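Local coordinates for ABC transporter, permease protein, putative (Porphyromonas gingivalis, PDB 2P0S) that is probably part of an ABC-type membrane transporter, the fragment here being one domain of its permease subunit, crystallised as a two-chain assembly, at the interface of chains A and B. Coordinates in Å, arbitrary orientation; residue numbers count along the deposited sequence, not the author numbering. Chains: chain A/B, ABC transporter, permease protein, putative.

Contact 1: the interface of chains A and B. Residues chain A 40, 43-44, 56, 72-75; chain B 123-125.
The indole of B:Trp125 is the side chain that chain B sinks into chain A, here alongside a parallel strand pairing that may be the biological contact or one formed by the isolated domain. On one face of the indole lies the CB methylene of A:Tyr73, 3.4 Å from the centroid of the five-membered ring; the two side chains cross at about a right angle. The opposite face takes the aliphatic part of A:Arg44, whose CB stands 3.9 Å from the same centroid. With CG anti to the backbone N (chi1 -170°), that chain passes obliquely along the indole, and its CD meets CD1 of B:Trp125 at 3.5 Å before the bend at chi3 leaves the guanidinium plane steeply inclined to the indole. The benzo rim meets other side chains: CG2 of A:Val56 approaches CH2 of B:Trp125 at 3.6 Å, while CZ3 points over the centre of the A:Tyr75 ring in an edge-to-face contact, planes 55° apart.

Backbone bonds help set the position of the indole. B:Tyr123 N donates to A:Ile72 O in its carbonyl plane, A:Gly74 N donates almost along the C=O axis of B:Tyr123, and B:Trp125 N reaches A:Gly74 O at 3.0 Å from above the carbonyl plane. Strand 121-124 of chain B thereby extends the sheet at strand 70-74, and the side chains of A:Tyr73 and B:Tyr123 lie side by side, pointing the same way. Further out, helix 40-51 helps hold the A:Tyr75 ring: its phenol OH donates to the backbone A:Tyr43 O at 2.5 Å, from 57° out of the carbonyl plane.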
ATOM      1  N   ALA A  40       7.942   7.607  22.359  1.00 33.80           N
ATOM      2  CA  ALA A  40       6.681   6.912  22.291  1.00 32.73           C
ATOM      3  C   ALA A  40       5.939   6.906  23.647  1.00 31.70           C
ATOM      4  O   ALA A  40       4.723   7.099  23.659  1.00 31.37           O
ATOM      5  CB  ALA A  40       6.894   5.464  21.760  1.00 35.09           C
ATOM      6  N   TYR A  43       4.480  10.412  24.427  1.00 29.41           N
ATOM      7  CA  TYR A  43       3.278  10.617  23.658  1.00 27.69           C
ATOM      8  C   TYR A  43       2.101   9.759  24.226  1.00 28.06           C
ATOM      9  O   TYR A  43       0.947  10.218  24.288  1.00 27.88           O
ATOM     10  CB  TYR A  43       3.504  10.303  22.167  1.00 27.11           C
ATOM     11  CG  TYR A  43       4.292  11.301  21.412  1.00 21.76           C
ATOM     12  CD1 TYR A  43       3.865  12.623  21.322  1.00 26.71           C
ATOM     13  CD2 TYR A  43       5.448  10.906  20.646  1.00 23.50           C
ATOM     14  CE1 TYR A  43       4.567  13.552  20.567  1.00 29.23           C
ATOM     15  CE2 TYR A  43       6.145  11.846  19.854  1.00 25.07           C
ATOM     16  CZ  TYR A  43       5.672  13.184  19.855  1.00 28.28           C
ATOM     17  OH  TYR A  43       6.268  14.157  19.091  1.00 27.88           O
ATOM     18  N   ARG A  44       2.375   8.532  24.648  1.00 26.70           N
ATOM     19  CA  ARG A  44       1.328   7.737  25.232  1.00 26.48           C
ATOM     20  C   ARG A  44       0.701   8.445  26.436  1.00 28.28           C
ATOM     21  O   ARG A  44      -0.483   8.454  26.554  1.00 30.12           O
ATOM     22  CB  ARG A  44       1.857   6.407  25.780  1.00 26.39           C
ATOM     23  CG  ARG A  44       0.751   5.402  26.199  1.00 26.01           C
ATOM     24  CD  ARG A  44       1.398   3.991  26.657  1.00 24.95           C
ATOM     25  NE  ARG A  44       2.127   4.248  27.909  1.00 24.29           N
ATOM     26  CZ  ARG A  44       1.493   4.316  29.118  1.00 30.02           C
ATOM     27  NH1 ARG A  44       0.184   4.058  29.205  1.00 28.39           N
ATOM     28  NH2 ARG A  44       2.156   4.605  30.235  1.00 29.78           N
ATOM     29  N   VAL A  56       2.979   6.464  16.623  1.00 18.29           N
ATOM     30  CA  VAL A  56       4.391   6.653  16.547  1.00 17.17           C
ATOM     31  C   VAL A  56       5.000   5.459  15.807  1.00 16.23           C
ATOM     32  O   VAL A  56       4.613   4.382  16.147  1.00 17.35           O
ATOM     33  CB  VAL A  56       5.011   6.735  17.891  1.00 16.74           C
ATOM     34  CG1 VAL A  56       6.567   6.719  17.824  1.00 21.82           C
ATOM     35  CG2 VAL A  56       4.506   8.073  18.638  1.00 19.28           C
ATOM     36  N   ILE A  72       4.978   0.103  15.429  1.00 16.83           N
ATOM     37  CA  ILE A  72       4.063   1.307  15.298  1.00 18.09           C
ATOM     38  C   ILE A  72       3.136   1.157  16.520  1.00 18.74           C
ATOM     39  O   ILE A  72       2.638   0.010  16.796  1.00 17.73           O
ATOM     40  CB  ILE A  72       3.233   1.237  14.037  1.00 17.84           C
ATOM     41  CG1 ILE A  72       4.185   1.252  12.808  1.00 17.36           C
ATOM     42  CG2 ILE A  72       2.224   2.454  13.980  1.00 19.76           C
ATOM     43  CD1 ILE A  72       3.602   0.660  11.604  1.00 19.60           C
ATOM     44  N   TYR A  73       2.999   2.275  17.243  1.00 18.81           N
ATOM     45  CA  TYR A  73       2.061   2.323  18.354  1.00 20.58           C
ATOM     46  C   TYR A  73       1.018   3.320  18.074  1.00 20.61           C
ATOM     47  O   TYR A  73       1.367   4.424  17.662  1.00 18.92           O
ATOM     48  CB  TYR A  73       2.732   2.738  19.684  1.00 23.64           C
ATOM     49  CG  TYR A  73       3.877   1.854  20.007  1.00 22.21           C
ATOM     50  CD1 TYR A  73       3.653   0.634  20.618  1.00 27.13           C
ATOM     51  CD2 TYR A  73       5.167   2.194  19.631  1.00 24.28           C
ATOM     52  CE1 TYR A  73       4.683  -0.299  20.859  1.00 27.16           C
ATOM     53  CE2 TYR A  73       6.283   1.238  19.895  1.00 22.50           C
ATOM     54  CZ  TYR A  73       6.003   0.038  20.504  1.00 26.71           C
ATOM     55  OH  TYR A  73       6.966  -0.937  20.771  1.00 32.76           O
ATOM     56  N   GLY A  74      -0.235   2.986  18.350  1.00 20.82           N
ATOM     57  CA  GLY A  74      -1.237   4.010  18.263  1.00 21.61           C
ATOM     58  C   GLY A  74      -2.141   4.148  19.502  1.00 20.79           C
ATOM     59  O   GLY A  74      -2.300   3.151  20.267  1.00 22.90           O
ATOM     60  N   TYR A  75      -2.822   5.308  19.680  1.00 22.99           N
ATOM     61  CA  TYR A  75      -3.847   5.410  20.771  1.00 20.04           C
ATOM     62  C   TYR A  75      -5.054   4.469  20.533  1.00 21.58           C
ATOM     63  O   TYR A  75      -5.593   3.866  21.533  1.00 21.55           O
ATOM     64  CB  TYR A  75      -4.350   6.911  20.810  1.00 20.84           C
ATOM     65  CG  TYR A  75      -3.244   7.820  21.139  1.00 18.99           C
ATOM     66  CD1 TYR A  75      -2.707   7.881  22.439  1.00 18.82           C
ATOM     67  CD2 TYR A  75      -2.738   8.681  20.156  1.00 21.99           C
ATOM     68  CE1 TYR A  75      -1.698   8.694  22.758  1.00 21.56           C
ATOM     69  CE2 TYR A  75      -1.732   9.630  20.493  1.00 23.65           C
ATOM     70  CZ  TYR A  75      -1.195   9.610  21.775  1.00 22.01           C
ATOM     71  OH  TYR A  75      -0.214  10.554  22.139  1.00 26.31           O
TER
ATOM     72  N   TYR B 123       0.642  -1.914  17.293  1.00 18.25           N
ATOM     73  CA  TYR B 123       0.094  -2.217  18.601  1.00 17.31           C
ATOM     74  C   TYR B 123      -0.790  -1.015  18.953  1.00 16.82           C
ATOM     75  O   TYR B 123      -0.517   0.103  18.523  1.00 19.67           O
ATOM     76  CB  TYR B 123       1.179  -2.251  19.624  1.00 18.95           C
ATOM     77  CG  TYR B 123       2.250  -3.317  19.337  1.00 16.77           C
ATOM     78  CD1 TYR B 123       1.989  -4.751  19.488  1.00 16.94           C
ATOM     79  CD2 TYR B 123       3.482  -2.957  18.863  1.00 21.49           C
ATOM     80  CE1 TYR B 123       2.906  -5.769  19.197  1.00 19.13           C
ATOM     81  CE2 TYR B 123       4.463  -4.009  18.604  1.00 21.51           C
ATOM     82  CZ  TYR B 123       4.174  -5.389  18.768  1.00 16.86           C
ATOM     83  OH  TYR B 123       5.189  -6.295  18.551  1.00 21.66           O
ATOM     84  N   LYS B 124      -1.681  -1.278  19.881  1.00 17.34           N
ATOM     85  CA  LYS B 124      -2.421  -0.190  20.527  1.00 16.02           C
ATOM     86  C   LYS B 124      -1.698   0.012  21.910  1.00 18.45           C
ATOM     87  O   LYS B 124      -1.436  -0.963  22.679  1.00 19.25           O
ATOM     88  CB  LYS B 124      -3.802  -0.719  20.811  1.00 17.28           C
ATOM     89  CG  LYS B 124      -4.659   0.324  21.457  1.00 19.79           C
ATOM     90  CD  LYS B 124      -6.172  -0.111  21.686  1.00 22.61           C
ATOM     91  CE  LYS B 124      -6.796   1.085  22.401  1.00 26.94           C
ATOM     92  NZ  LYS B 124      -8.225   0.735  22.539  1.00 28.71           N
ATOM     93  N   TRP B 125      -1.259   1.214  22.245  1.00 17.28           N
ATOM     94  CA  TRP B 125      -0.610   1.445  23.513  1.00 17.63           C
ATOM     95  C   TRP B 125      -1.529   1.026  24.678  1.00 18.87           C
ATOM     96  O   TRP B 125      -2.781   1.154  24.582  1.00 19.04           O
ATOM     97  CB  TRP B 125      -0.401   2.949  23.650  1.00 20.84           C
ATOM     98  CG  TRP B 125       0.841   3.511  23.062  1.00 18.27           C
ATOM     99  CD1 TRP B 125       2.098   3.141  23.347  1.00 20.79           C
ATOM    100  CD2 TRP B 125       0.943   4.746  22.333  1.00 22.96           C
ATOM    101  NE1 TRP B 125       2.993   4.000  22.745  1.00 21.92           N
ATOM    102  CE2 TRP B 125       2.308   4.947  22.043  1.00 20.37           C
ATOM    103  CE3 TRP B 125      -0.001   5.588  21.744  1.00 18.61           C
ATOM    104  CZ2 TRP B 125       2.781   6.019  21.265  1.00 22.09           C
ATOM    105  CZ3 TRP B 125       0.457   6.670  20.951  1.00 25.10           C
ATOM    106  CH2 TRP B 125       1.819   6.900  20.788  1.00 21.21           C
TER

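Contact 2: the interface of chains A and B. Residues chain A 63, 67, 70-72, 83, 87, 90, 94; chain B 118-121.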
ATOM      1  N   LEU A  63      17.874  -1.502  10.249  1.00 20.25           N
ATOM      2  CA  LEU A  63      16.908  -2.611   9.984  1.00 19.24           C
ATOM      3  C   LEU A  63      17.544  -3.669   9.157  1.00 24.37           C
ATOM      4  O   LEU A  63      16.976  -4.796   9.081  1.00 23.85           O
ATOM      5  CB  LEU A  63      15.594  -2.114   9.314  1.00 19.17           C
ATOM      6  CG  LEU A  63      14.901  -1.119  10.245  1.00 18.80           C
ATOM      7  CD1 LEU A  63      13.639  -0.590   9.576  1.00 19.89           C
ATOM      8  CD2 LEU A  63      14.383  -1.848  11.575  1.00 21.70           C
ATOM      9  N   PRO A  67      16.104  -6.483  11.702  1.00 26.71           N
ATOM     10  CA  PRO A  67      14.829  -6.046  11.032  1.00 24.40           C
ATOM     11  C   PRO A  67      13.638  -5.988  11.964  1.00 25.66           C
ATOM     12  O   PRO A  67      12.609  -5.520  11.560  1.00 22.09           O
ATOM     13  CB  PRO A  67      14.563  -7.101   9.959  1.00 25.67           C
ATOM     14  CG  PRO A  67      15.377  -8.324  10.490  1.00 29.40           C
ATOM     15  CD  PRO A  67      16.597  -7.772  11.123  1.00 26.81           C
ATOM     16  N   VAL A  70      11.715  -2.496  15.022  1.00 18.26           N
ATOM     17  CA  VAL A  70      10.735  -1.398  14.564  1.00 16.98           C
ATOM     18  C   VAL A  70       9.343  -1.820  15.023  1.00 19.33           C
ATOM     19  O   VAL A  70       8.975  -2.985  15.137  1.00 17.02           O
ATOM     20  CB  VAL A  70      10.775  -1.208  13.027  1.00 17.91           C
ATOM     21  CG1 VAL A  70      10.643  -2.545  12.203  1.00 19.47           C
ATOM     22  CG2 VAL A  70       9.809  -0.253  12.482  1.00 15.80           C
ATOM     23  N   ALA A  71       8.452  -0.824  15.293  1.00 15.44           N
ATOM     24  CA  ALA A  71       7.136  -1.147  15.715  1.00 18.67           C
ATOM     25  C   ALA A  71       6.343   0.158  15.541  1.00 15.62           C
ATOM     26  O   ALA A  71       6.982   1.260  15.457  1.00 18.30           O
ATOM     27  CB  ALA A  71       7.109  -1.460  17.260  1.00 17.14           C
ATOM     28  N   ILE A  72       4.978   0.103  15.429  1.00 16.83           N
ATOM     29  CA  ILE A  72       4.063   1.307  15.298  1.00 18.09           C
ATOM     30  C   ILE A  72       3.136   1.157  16.520  1.00 18.74           C
ATOM     31  O   ILE A  72       2.638   0.010  16.796  1.00 17.73           O
ATOM     32  CB  ILE A  72       3.233   1.237  14.037  1.00 17.84           C
ATOM     33  CG1 ILE A  72       4.185   1.252  12.808  1.00 17.36           C
ATOM     34  CG2 ILE A  72       2.224   2.454  13.980  1.00 19.76           C
ATOM     35  CD1 ILE A  72       3.602   0.660  11.604  1.00 19.60           C
ATOM     36  N   SER A  83       0.539  -0.246   8.780  1.00 23.61           N
ATOM     37  CA  SER A  83       1.753  -1.102   8.811  1.00 22.73           C
ATOM     38  C   SER A  83       2.099  -1.585   7.417  1.00 22.42           C
ATOM     39  O   SER A  83       3.272  -1.649   7.056  1.00 23.48           O
ATOM     40  CB  SER A  83       1.511  -2.292   9.720  1.00 22.73           C
ATOM     41  OG  SER A  83       2.566  -3.273   9.332  1.00 27.19           O
ATOM     42  N   SER A  87       5.652  -0.702   6.036  1.00 20.99           N
ATOM     43  CA  SER A  87       6.562  -1.909   5.873  1.00 20.99           C
ATOM     44  C   SER A  87       7.125  -1.998   4.441  1.00 22.00           C
ATOM     45  O   SER A  87       8.313  -2.295   4.237  1.00 20.49           O
ATOM     46  CB  SER A  87       5.747  -3.172   6.142  1.00 22.64           C
ATOM     47  OG  SER A  87       5.325  -3.228   7.529  1.00 20.63           O
ATOM     48  N   LEU A  90       9.804   0.777   3.821  1.00 16.80           N
ATOM     49  CA  LEU A  90      11.056   0.502   4.480  1.00 17.39           C
ATOM     50  C   LEU A  90      11.671  -0.643   3.689  1.00 18.61           C
ATOM     51  O   LEU A  90      12.901  -0.659   3.422  1.00 20.21           O
ATOM     52  CB  LEU A  90      10.814   0.069   5.939  1.00 15.29           C
ATOM     53  CG  LEU A  90      10.420   1.238   6.840  1.00 15.18           C
ATOM     54  CD1 LEU A  90      10.086   0.626   8.225  1.00 15.39           C
ATOM     55  CD2 LEU A  90      11.657   2.198   7.011  1.00 18.21           C
ATOM     56  N   LEU A  94      15.426  -0.854   1.901  1.00 18.65           N
ATOM     57  CA  LEU A  94      16.504  -1.751   2.413  1.00 17.22           C
ATOM     58  C   LEU A  94      16.926  -2.687   1.313  1.00 18.24           C
ATOM     59  O   LEU A  94      18.132  -2.975   1.248  1.00 19.20           O
ATOM     60  CB  LEU A  94      16.009  -2.589   3.634  1.00 16.86           C
ATOM     61  CG  LEU A  94      15.615  -1.614   4.800  1.00 15.30           C
ATOM     62  CD1 LEU A  94      14.711  -2.489   5.755  1.00 19.53           C
ATOM     63  CD2 LEU A  94      16.866  -1.194   5.521  1.00 19.57           C
TER
ATOM     64  N   LEU B 118       9.564  -6.726   5.374  1.00 28.64           N
ATOM     65  CA  LEU B 118       9.157  -6.504   6.751  1.00 27.47           C
ATOM     66  C   LEU B 118       7.654  -6.532   6.791  1.00 27.48           C
ATOM     67  O   LEU B 118       6.965  -6.107   5.873  1.00 28.13           O
ATOM     68  CB  LEU B 118       9.589  -5.101   7.283  1.00 27.05           C
ATOM     69  CG  LEU B 118      11.038  -4.676   7.161  1.00 28.47           C
ATOM     70  CD1 LEU B 118      11.189  -3.276   7.766  1.00 27.71           C
ATOM     71  CD2 LEU B 118      12.045  -5.631   7.816  1.00 29.58           C
ATOM     72  N   SER B 119       7.188  -6.913   7.970  1.00 27.80           N
ATOM     73  CA  SER B 119       5.835  -6.854   8.458  1.00 26.74           C
ATOM     74  C   SER B 119       5.915  -6.157   9.817  1.00 27.03           C
ATOM     75  O   SER B 119       5.996  -6.800  10.865  1.00 27.11           O
ATOM     76  CB  SER B 119       5.333  -8.301   8.664  1.00 28.31           C
ATOM     77  OG  SER B 119       5.019  -8.694   7.332  1.00 37.15           O
ATOM     78  N   VAL B 120       5.970  -4.836   9.782  1.00 22.40           N
ATOM     79  CA  VAL B 120       6.065  -4.091  11.021  1.00 22.53           C
ATOM     80  C   VAL B 120       4.837  -4.332  11.962  1.00 21.64           C
ATOM     81  O   VAL B 120       3.667  -4.113  11.523  1.00 23.80           O
ATOM     82  CB  VAL B 120       6.190  -2.581  10.709  1.00 21.11           C
ATOM     83  CG1 VAL B 120       6.184  -1.779  12.061  1.00 20.68           C
ATOM     84  CG2 VAL B 120       7.459  -2.289   9.871  1.00 20.51           C
ATOM     85  N   HIS B 121       5.084  -4.739  13.216  1.00 21.42           N
ATOM     86  CA  HIS B 121       3.984  -4.946  14.199  1.00 16.83           C
ATOM     87  C   HIS B 121       3.398  -3.601  14.598  1.00 18.15           C
ATOM     88  O   HIS B 121       4.134  -2.692  14.778  1.00 19.31           O
ATOM     89  CB  HIS B 121       4.550  -5.639  15.396  1.00 21.80           C
ATOM     90  CG  HIS B 121       4.945  -7.061  15.053  1.00 22.23           C
ATOM     91  ND1 HIS B 121       4.069  -7.989  14.528  1.00 26.28           N
ATOM     92  CD2 HIS B 121       6.125  -7.722  15.200  1.00 26.71           C
ATOM     93  CE1 HIS B 121       4.708  -9.132  14.286  1.00 24.80           C
ATOM     94  NE2 HIS B 121       5.958  -9.014  14.717  1.00 27.86           N
TER
HETATM   95  O   HOH W   1       7.975  -5.183  13.770  1.00 27.88           O
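Two serines one helical turn apart take different first torsions, which bring them to the two polar ends of one residue. A:Ser83 holds OG anti to its backbone N (chi1 162°), whereas A:Ser87 turns OG beside its own N (chi1 -66°); B:Val120, with CG1 anti to N (chi1 176°), spreads its two methyls between helix and strand. The A:Ser83 hydroxyl donates to B:Val120 O at 2.6 Å, lying in the carbonyl plane on a lone pair. A:Ser87 OG instead accepts a hydrogen bond from B:Val120 N at 2.8 Å and passes its own hydrogen back to A:Ser83 O at 2.6 Å, which would favour its role as acceptor toward the B:Val120 N-H. The backbone N-H and C=O of the valine are thus both bonded by serine side chains of the helix.

CG1 of B:Val120 packs on CD1 of A:Ile72 at 3.6 Å, while CG2 lies by A:Ser87 OG and CG1 of A:Val70, the latter in the crowded position between N and carbonyl carbon. A:Val70 crosses the valine at about a right angle and borders both methyls. Two residues before the valine, B:Leu118 inserts its forked tip. Its CD2 touches CB of A:Pro67 at 3.6 Å, and CD1 lies 3.8 Å from CB of A:Leu90, with A:Leu63 and A:Leu94 bordering the same branch more loosely.

Past the valine, regular pairing begins: A:Ile72 N donates to B:His121 O at 3.0 Å, and a water links B:His121 N to A:Val70 O. The segment 118-121 of chain B therefore runs through the groove between helix 80-100 and strand 70-74 of chain A, entering as a loop and becoming a strand at B:His121.

Contact 1 and contact 2, whose C-alpha centres lie about 15 Å apart, are successive stretches of one chain B segment laid along chain A. They meet at A:Ile72, which bonds through its N in contact 2 and through its O in contact 1, so the parallel strand register is continuous between them. Helix 80-100 serves the first stretch of the segment and helix 40-51 the last, with strand 70-74 common to both. Two-fold symmetry repeats the arrangement with the chains exchanged, a reciprocal exchange of C-terminal segments that could stabilise a dimer, although the structure alone does not show that the whole transporter pairs this way.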